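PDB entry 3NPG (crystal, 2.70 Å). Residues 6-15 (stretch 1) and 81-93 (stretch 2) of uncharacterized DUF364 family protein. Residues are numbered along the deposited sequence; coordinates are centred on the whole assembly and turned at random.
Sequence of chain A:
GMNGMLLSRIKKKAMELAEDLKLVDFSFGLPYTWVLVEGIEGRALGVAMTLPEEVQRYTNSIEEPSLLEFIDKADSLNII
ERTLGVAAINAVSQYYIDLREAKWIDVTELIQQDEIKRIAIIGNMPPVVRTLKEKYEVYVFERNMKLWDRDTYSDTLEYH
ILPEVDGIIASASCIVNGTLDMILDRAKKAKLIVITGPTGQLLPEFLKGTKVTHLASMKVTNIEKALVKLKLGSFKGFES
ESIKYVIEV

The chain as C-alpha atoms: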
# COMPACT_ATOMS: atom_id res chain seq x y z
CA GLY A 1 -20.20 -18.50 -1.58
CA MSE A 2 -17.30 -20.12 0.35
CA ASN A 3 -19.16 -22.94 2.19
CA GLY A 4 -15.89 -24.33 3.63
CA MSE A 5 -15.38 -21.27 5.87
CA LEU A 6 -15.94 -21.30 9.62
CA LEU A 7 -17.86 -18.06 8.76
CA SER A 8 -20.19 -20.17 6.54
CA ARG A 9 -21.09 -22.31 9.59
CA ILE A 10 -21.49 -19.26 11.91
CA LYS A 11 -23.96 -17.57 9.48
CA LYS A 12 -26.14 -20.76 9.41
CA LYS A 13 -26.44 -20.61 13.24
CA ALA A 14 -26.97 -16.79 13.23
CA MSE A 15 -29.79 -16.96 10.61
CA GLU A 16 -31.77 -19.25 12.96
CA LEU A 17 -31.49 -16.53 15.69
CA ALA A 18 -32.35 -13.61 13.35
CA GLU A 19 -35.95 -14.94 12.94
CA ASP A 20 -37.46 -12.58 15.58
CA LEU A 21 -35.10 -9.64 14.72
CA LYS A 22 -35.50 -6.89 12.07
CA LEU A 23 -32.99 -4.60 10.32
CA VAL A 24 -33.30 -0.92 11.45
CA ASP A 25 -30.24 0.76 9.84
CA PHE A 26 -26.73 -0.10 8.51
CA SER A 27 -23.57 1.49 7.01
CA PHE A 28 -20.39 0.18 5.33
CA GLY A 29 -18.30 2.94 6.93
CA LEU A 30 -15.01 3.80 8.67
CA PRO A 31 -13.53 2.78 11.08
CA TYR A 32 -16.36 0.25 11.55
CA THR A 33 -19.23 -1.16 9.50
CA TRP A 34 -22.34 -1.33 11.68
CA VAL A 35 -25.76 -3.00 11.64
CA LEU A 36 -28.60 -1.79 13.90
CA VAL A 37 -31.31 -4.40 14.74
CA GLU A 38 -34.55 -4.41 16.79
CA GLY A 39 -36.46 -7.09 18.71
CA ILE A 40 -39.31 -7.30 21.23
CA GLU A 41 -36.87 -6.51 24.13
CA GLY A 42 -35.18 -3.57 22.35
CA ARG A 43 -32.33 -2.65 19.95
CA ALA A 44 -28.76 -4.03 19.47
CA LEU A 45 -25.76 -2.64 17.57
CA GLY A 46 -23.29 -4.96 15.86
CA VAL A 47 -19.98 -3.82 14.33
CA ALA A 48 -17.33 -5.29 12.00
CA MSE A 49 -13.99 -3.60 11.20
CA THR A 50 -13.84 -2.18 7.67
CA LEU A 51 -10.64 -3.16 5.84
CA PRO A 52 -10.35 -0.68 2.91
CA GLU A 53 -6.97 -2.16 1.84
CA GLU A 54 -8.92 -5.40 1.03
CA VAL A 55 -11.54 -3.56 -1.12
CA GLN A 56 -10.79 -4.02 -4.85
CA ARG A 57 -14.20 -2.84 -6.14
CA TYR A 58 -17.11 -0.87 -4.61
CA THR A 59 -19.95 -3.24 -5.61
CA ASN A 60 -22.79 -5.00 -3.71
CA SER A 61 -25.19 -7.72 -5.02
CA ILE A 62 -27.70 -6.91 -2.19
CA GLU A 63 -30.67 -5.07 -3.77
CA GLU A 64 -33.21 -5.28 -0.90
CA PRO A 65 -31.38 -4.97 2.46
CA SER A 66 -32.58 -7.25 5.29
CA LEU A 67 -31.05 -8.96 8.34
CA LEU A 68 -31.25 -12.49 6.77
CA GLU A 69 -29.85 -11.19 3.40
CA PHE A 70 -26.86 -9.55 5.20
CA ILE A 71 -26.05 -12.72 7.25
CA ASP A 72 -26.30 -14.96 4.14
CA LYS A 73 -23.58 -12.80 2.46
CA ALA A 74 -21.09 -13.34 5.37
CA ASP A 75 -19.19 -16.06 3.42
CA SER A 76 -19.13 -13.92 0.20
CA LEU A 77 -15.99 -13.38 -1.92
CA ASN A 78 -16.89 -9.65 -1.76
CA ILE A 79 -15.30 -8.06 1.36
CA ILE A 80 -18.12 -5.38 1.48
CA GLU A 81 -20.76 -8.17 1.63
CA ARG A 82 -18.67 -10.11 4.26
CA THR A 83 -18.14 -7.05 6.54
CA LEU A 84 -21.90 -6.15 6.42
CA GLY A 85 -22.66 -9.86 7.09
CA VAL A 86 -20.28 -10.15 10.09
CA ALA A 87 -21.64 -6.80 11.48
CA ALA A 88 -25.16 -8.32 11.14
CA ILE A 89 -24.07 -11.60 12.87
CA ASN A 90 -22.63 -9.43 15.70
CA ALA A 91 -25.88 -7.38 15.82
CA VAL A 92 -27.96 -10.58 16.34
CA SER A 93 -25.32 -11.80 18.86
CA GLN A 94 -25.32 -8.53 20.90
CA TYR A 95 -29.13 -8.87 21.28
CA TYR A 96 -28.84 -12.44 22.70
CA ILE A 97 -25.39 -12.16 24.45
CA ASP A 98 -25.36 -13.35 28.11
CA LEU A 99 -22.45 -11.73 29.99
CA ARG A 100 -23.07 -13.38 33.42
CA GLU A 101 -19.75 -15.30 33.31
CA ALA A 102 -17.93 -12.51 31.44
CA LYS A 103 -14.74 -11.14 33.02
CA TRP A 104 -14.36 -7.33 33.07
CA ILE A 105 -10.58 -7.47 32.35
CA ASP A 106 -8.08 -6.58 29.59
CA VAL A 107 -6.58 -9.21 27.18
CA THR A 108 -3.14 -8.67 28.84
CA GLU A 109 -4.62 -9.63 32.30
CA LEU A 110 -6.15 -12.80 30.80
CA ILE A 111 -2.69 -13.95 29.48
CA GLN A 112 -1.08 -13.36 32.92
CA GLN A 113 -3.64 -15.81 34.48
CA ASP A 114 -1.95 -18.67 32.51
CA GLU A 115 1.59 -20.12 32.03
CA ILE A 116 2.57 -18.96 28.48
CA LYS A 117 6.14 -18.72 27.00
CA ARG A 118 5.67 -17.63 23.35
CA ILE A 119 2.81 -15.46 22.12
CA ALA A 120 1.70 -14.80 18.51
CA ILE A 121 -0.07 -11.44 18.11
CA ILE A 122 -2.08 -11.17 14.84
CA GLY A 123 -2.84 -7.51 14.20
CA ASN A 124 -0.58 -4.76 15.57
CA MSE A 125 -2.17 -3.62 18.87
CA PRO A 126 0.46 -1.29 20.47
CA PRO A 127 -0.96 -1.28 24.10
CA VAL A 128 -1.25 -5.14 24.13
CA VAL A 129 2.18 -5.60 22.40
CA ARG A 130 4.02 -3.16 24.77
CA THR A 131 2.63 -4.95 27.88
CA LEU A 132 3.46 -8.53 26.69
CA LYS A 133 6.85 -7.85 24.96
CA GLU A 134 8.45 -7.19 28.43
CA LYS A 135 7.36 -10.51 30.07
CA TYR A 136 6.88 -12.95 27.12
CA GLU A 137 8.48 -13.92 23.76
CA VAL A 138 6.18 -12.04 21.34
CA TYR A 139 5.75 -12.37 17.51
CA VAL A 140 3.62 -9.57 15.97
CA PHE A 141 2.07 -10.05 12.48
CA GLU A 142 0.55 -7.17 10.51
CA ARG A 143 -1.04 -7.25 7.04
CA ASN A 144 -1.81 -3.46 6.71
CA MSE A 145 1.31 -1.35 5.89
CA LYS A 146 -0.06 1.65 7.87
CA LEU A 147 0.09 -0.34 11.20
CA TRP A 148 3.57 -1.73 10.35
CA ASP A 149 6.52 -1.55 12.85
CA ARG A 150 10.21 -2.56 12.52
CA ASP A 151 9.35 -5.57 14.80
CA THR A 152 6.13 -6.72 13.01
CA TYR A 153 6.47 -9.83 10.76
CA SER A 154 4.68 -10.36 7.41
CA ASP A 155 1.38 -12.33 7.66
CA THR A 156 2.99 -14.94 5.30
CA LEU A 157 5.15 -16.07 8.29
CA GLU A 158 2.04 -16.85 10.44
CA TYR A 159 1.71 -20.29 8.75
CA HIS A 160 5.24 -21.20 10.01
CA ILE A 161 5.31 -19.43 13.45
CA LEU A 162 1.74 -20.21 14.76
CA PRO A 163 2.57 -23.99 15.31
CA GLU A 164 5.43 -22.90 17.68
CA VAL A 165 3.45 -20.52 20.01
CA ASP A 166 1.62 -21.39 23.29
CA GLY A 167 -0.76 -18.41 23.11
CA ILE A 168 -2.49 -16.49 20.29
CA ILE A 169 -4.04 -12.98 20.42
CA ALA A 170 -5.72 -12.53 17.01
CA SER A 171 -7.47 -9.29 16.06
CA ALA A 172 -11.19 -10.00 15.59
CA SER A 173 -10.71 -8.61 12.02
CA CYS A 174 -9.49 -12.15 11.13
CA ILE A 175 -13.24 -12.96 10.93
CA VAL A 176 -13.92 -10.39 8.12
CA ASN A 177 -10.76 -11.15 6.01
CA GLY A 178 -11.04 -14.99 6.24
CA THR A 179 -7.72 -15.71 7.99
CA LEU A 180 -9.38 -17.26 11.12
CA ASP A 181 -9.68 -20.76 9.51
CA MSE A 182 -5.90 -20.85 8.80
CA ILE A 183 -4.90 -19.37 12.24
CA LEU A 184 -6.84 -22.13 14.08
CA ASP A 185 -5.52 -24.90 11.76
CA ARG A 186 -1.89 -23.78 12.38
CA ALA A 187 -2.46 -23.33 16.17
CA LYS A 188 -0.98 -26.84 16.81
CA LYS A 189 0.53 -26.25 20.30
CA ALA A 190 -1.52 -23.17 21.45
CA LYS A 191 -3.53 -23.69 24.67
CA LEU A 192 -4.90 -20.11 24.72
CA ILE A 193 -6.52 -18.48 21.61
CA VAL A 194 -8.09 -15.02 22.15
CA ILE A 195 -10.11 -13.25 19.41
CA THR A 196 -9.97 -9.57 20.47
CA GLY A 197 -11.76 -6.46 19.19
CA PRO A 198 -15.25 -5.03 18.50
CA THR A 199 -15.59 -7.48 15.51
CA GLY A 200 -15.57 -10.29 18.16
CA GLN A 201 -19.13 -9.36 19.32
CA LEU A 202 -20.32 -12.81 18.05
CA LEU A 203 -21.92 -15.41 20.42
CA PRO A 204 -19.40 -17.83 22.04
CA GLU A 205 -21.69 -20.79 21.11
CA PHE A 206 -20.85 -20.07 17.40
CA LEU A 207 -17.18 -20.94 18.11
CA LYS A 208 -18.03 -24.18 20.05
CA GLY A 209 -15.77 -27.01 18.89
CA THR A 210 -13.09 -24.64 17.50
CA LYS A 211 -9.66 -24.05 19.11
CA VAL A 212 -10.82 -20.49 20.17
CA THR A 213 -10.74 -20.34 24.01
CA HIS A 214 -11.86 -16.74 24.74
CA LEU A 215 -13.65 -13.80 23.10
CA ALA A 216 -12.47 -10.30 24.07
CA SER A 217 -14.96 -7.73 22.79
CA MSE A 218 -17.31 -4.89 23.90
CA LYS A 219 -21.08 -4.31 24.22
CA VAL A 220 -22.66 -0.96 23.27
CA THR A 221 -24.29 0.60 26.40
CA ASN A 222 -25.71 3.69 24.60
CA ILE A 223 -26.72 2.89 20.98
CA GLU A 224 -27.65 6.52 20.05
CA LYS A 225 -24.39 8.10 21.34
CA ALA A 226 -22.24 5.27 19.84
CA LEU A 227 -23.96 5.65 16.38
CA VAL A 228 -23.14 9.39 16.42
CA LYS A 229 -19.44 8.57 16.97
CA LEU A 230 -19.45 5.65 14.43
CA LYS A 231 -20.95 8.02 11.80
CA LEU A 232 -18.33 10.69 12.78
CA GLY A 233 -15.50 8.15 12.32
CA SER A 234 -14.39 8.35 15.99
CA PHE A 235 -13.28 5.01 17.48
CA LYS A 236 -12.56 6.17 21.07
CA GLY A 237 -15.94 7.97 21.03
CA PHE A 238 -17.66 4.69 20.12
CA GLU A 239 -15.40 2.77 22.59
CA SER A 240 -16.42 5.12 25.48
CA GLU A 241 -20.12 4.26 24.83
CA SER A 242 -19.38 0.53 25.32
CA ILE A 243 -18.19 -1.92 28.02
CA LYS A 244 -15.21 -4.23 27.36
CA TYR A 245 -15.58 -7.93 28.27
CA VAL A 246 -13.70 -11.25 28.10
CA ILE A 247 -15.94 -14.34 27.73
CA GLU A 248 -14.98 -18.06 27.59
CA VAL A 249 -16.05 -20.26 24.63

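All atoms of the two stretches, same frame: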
# COMPACT_ATOMS: atom_id res chain seq x y z
N LEU A 6 -15.33 -21.29 8.30
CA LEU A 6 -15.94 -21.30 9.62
C LEU A 6 -17.07 -20.25 9.65
O LEU A 6 -18.11 -20.47 10.27
CB LEU A 6 -14.87 -20.97 10.69
CG LEU A 6 -15.36 -20.88 12.14
CD1 LEU A 6 -15.96 -22.18 12.61
CD2 LEU A 6 -14.23 -20.45 13.06
N LEU A 7 -16.88 -19.14 8.88
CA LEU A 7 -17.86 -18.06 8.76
C LEU A 7 -19.14 -18.54 8.05
O LEU A 7 -20.21 -17.98 8.28
CB LEU A 7 -17.22 -16.88 8.00
CG LEU A 7 -17.82 -15.51 8.22
CD1 LEU A 7 -18.01 -15.22 9.69
CD2 LEU A 7 -16.96 -14.45 7.59
N SER A 8 -19.03 -19.60 7.23
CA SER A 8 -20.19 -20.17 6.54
C SER A 8 -21.04 -20.98 7.52
O SER A 8 -22.25 -21.09 7.35
CB SER A 8 -19.74 -21.06 5.39
OG SER A 8 -20.75 -21.18 4.41
N ARG A 9 -20.40 -21.54 8.56
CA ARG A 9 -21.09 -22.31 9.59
C ARG A 9 -21.69 -21.40 10.65
O ARG A 9 -22.78 -21.68 11.16
CB ARG A 9 -20.14 -23.34 10.23
CG ARG A 9 -19.60 -24.37 9.23
CD ARG A 9 -18.85 -25.51 9.89
NE ARG A 9 -17.55 -25.09 10.43
CZ ARG A 9 -16.42 -25.04 9.72
NH1 ARG A 9 -16.44 -25.35 8.42
NH2 ARG A 9 -15.29 -24.66 10.28
N ILE A 10 -21.00 -20.26 10.94
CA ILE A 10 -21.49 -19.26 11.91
C ILE A 10 -22.76 -18.57 11.39
O ILE A 10 -23.71 -18.39 12.15
CB ILE A 10 -20.37 -18.24 12.29
CG1 ILE A 10 -19.18 -18.96 13.00
CG2 ILE A 10 -20.93 -17.09 13.16
CD1 ILE A 10 -17.90 -18.12 13.11
N LYS A 11 -22.79 -18.24 10.08
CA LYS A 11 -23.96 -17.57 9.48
C LYS A 11 -25.21 -18.46 9.51
O LYS A 11 -26.31 -17.95 9.71
CB LYS A 11 -23.66 -17.07 8.04
CG LYS A 11 -23.61 -18.17 6.99
CD LYS A 11 -24.02 -17.66 5.64
CE LYS A 11 -24.04 -18.76 4.62
NZ LYS A 11 -24.50 -18.27 3.29
N LYS A 12 -25.04 -19.80 9.36
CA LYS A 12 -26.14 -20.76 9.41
C LYS A 12 -26.79 -20.75 10.80
O LYS A 12 -28.02 -20.78 10.90
CB LYS A 12 -25.66 -22.18 9.07
CG LYS A 12 -25.33 -22.38 7.60
CD LYS A 12 -24.55 -23.69 7.41
CE LYS A 12 -24.16 -23.95 5.97
NZ LYS A 12 -23.22 -22.92 5.45
N LYS A 13 -25.96 -20.66 11.86
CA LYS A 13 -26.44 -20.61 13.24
C LYS A 13 -27.09 -19.26 13.53
O LYS A 13 -28.11 -19.20 14.22
CB LYS A 13 -25.28 -20.85 14.23
CG LYS A 13 -24.67 -22.25 14.17
CD LYS A 13 -23.50 -22.37 15.14
CE LYS A 13 -22.86 -23.74 15.12
N ALA A 14 -26.49 -18.16 13.02
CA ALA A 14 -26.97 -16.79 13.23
C ALA A 14 -28.31 -16.52 12.54
O ALA A 14 -29.12 -15.77 13.07
CB ALA A 14 -25.92 -15.79 12.76
N MSE A 15 -28.54 -17.13 11.35
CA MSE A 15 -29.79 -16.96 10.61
C MSE A 15 -30.99 -17.59 11.33
O MSE A 15 -32.12 -17.14 11.15
CB MSE A 15 -29.67 -17.50 9.19
CG MSE A 15 -29.03 -16.52 8.24
SE MSE A 15 -28.92 -17.16 6.42
CE MSE A 15 -27.68 -18.63 6.67
N GLU A 81 -19.67 -7.28 1.25
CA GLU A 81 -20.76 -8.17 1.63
C GLU A 81 -20.42 -8.97 2.90
O GLU A 81 -21.31 -9.20 3.72
CB GLU A 81 -21.12 -9.11 0.47
CG GLU A 81 -21.73 -8.39 -0.72
CD GLU A 81 -21.98 -9.27 -1.94
OE1 GLU A 81 -21.90 -10.51 -1.81
OE2 GLU A 81 -22.27 -8.71 -3.02
N ARG A 82 -19.13 -9.38 3.07
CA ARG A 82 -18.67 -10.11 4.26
C ARG A 82 -18.75 -9.22 5.50
O ARG A 82 -19.25 -9.65 6.54
CB ARG A 82 -17.23 -10.60 4.09
CG ARG A 82 -17.10 -11.90 3.34
CD ARG A 82 -15.85 -12.68 3.76
NE ARG A 82 -14.61 -11.91 3.56
CZ ARG A 82 -13.96 -11.83 2.40
NH1 ARG A 82 -14.45 -12.41 1.31
NH2 ARG A 82 -12.83 -11.13 2.32
N THR A 83 -18.17 -7.99 5.41
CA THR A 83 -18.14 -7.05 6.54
C THR A 83 -19.55 -6.70 7.02
O THR A 83 -19.81 -6.75 8.23
CB THR A 83 -17.30 -5.81 6.18
OG1 THR A 83 -16.10 -6.23 5.53
CG2 THR A 83 -16.96 -4.97 7.40
N LEU A 84 -20.49 -6.43 6.08
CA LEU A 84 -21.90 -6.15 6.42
C LEU A 84 -22.57 -7.39 7.04
O LEU A 84 -23.42 -7.26 7.93
CB LEU A 84 -22.68 -5.68 5.18
CG LEU A 84 -22.52 -4.20 4.81
CD1 LEU A 84 -22.86 -3.96 3.34
CD2 LEU A 84 -23.38 -3.30 5.70
N GLY A 85 -22.16 -8.58 6.58
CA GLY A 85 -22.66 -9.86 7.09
C GLY A 85 -22.18 -10.16 8.50
O GLY A 85 -22.98 -10.56 9.35
N VAL A 86 -20.87 -9.97 8.75
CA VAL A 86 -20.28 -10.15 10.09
C VAL A 86 -20.86 -9.13 11.09
O VAL A 86 -21.21 -9.49 12.21
CB VAL A 86 -18.73 -10.12 10.03
CG1 VAL A 86 -18.13 -10.08 11.43
CG2 VAL A 86 -18.19 -11.30 9.24
N ALA A 87 -21.03 -7.85 10.65
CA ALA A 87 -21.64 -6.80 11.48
C ALA A 87 -23.08 -7.18 11.84
O ALA A 87 -23.52 -6.91 12.96
CB ALA A 87 -21.62 -5.47 10.76
N ALA A 88 -23.80 -7.85 10.91
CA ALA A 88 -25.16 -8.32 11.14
C ALA A 88 -25.19 -9.52 12.09
O ALA A 88 -26.08 -9.61 12.93
CB ALA A 88 -25.82 -8.69 9.82
N ILE A 89 -24.20 -10.45 11.96
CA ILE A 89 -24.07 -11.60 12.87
C ILE A 89 -23.80 -11.09 14.29
O ILE A 89 -24.41 -11.57 15.25
CB ILE A 89 -22.95 -12.59 12.39
CG1 ILE A 89 -23.35 -13.28 11.07
CG2 ILE A 89 -22.63 -13.64 13.49
CD1 ILE A 89 -22.23 -14.04 10.41
N ASN A 90 -22.94 -10.06 14.42
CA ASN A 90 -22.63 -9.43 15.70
C ASN A 90 -23.84 -8.70 16.27
O ASN A 90 -24.05 -8.73 17.48
CB ASN A 90 -21.45 -8.47 15.55
CG ASN A 90 -20.14 -9.17 15.24
OD1 ASN A 90 -19.95 -10.36 15.51
ND2 ASN A 90 -19.20 -8.43 14.69
N ALA A 91 -24.66 -8.07 15.40
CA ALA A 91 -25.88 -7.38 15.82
C ALA A 91 -26.85 -8.35 16.47
O ALA A 91 -27.33 -8.08 17.58
CB ALA A 91 -26.54 -6.71 14.62
N VAL A 92 -27.09 -9.51 15.82
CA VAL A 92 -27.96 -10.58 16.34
C VAL A 92 -27.37 -11.13 17.65
O VAL A 92 -28.11 -11.34 18.62
CB VAL A 92 -28.17 -11.71 15.28
CG1 VAL A 92 -28.92 -12.89 15.87
CG2 VAL A 92 -28.88 -11.17 14.04
N SER A 93 -26.03 -11.29 17.70
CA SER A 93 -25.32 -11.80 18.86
C SER A 93 -25.42 -10.87 20.06
O SER A 93 -25.66 -11.33 21.16
CB SER A 93 -23.85 -12.04 18.52
OG SER A 93 -23.71 -12.96 17.45

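Residues 6-15 and 81-93 are two helical segments whose axes approach to 10.0 Å, with 44° between their N-to-C directions. No hydrogen bond crosses between them; the evidence points to apolar packing, which buries 310 Å² counted over both sides.

Ile-89 is the centre of the contact, with 86 Å² covered, the largest share of any residue. Its CA-to-CB bond points toward stretch 1, and chi1 of -67° (m) with chi2 of 169° (t) extends the CG1 arm so that its CD1 lies 4.0 Å from CA of Lys-11 and 4.4 Å from CD1 of Leu-7. The CG2 branch of Ile-89 meets CG2 of Ile-10 at 3.9 Å, so both branches of this beta-branched side chain are used. Ile-10 adopts the same m, t conformation.

Ala-14 marks the closest backbone register: its CA is 6.0 Å from CA of Ile-89. Its CB points toward stretch 2 and lies 4.0 Å from CG1 of Ile-89, so a methyl group suffices to fill the contact at this short spacing. Beyond it, Val-92, with chi1 of 173° (t), brings CG1 to 4.0 Å from the backbone O of Ala-14.

Leu-7 covers the other end. Chi1 of -157° and chi2 of 48° (t, p) direct CD2 to 3.8 Å from CG2 of Val-86, whose chi1 is 171° (t). The same CD2 lies 4.4 Å from CD of Arg-82, an aliphatic contact that leaves the guanidinium to bond elsewhere in the structure.

Lys-11 starts sideways and its end leads away: with chi1 at 75° (p) and the outer torsions near t, its CB stays 4.1 Å from CD1 of Ile-89 while NZ finds a partner elsewhere. Ser-93 serves its own helix, with OG donating to O of Ile-89 at 2.7 Å.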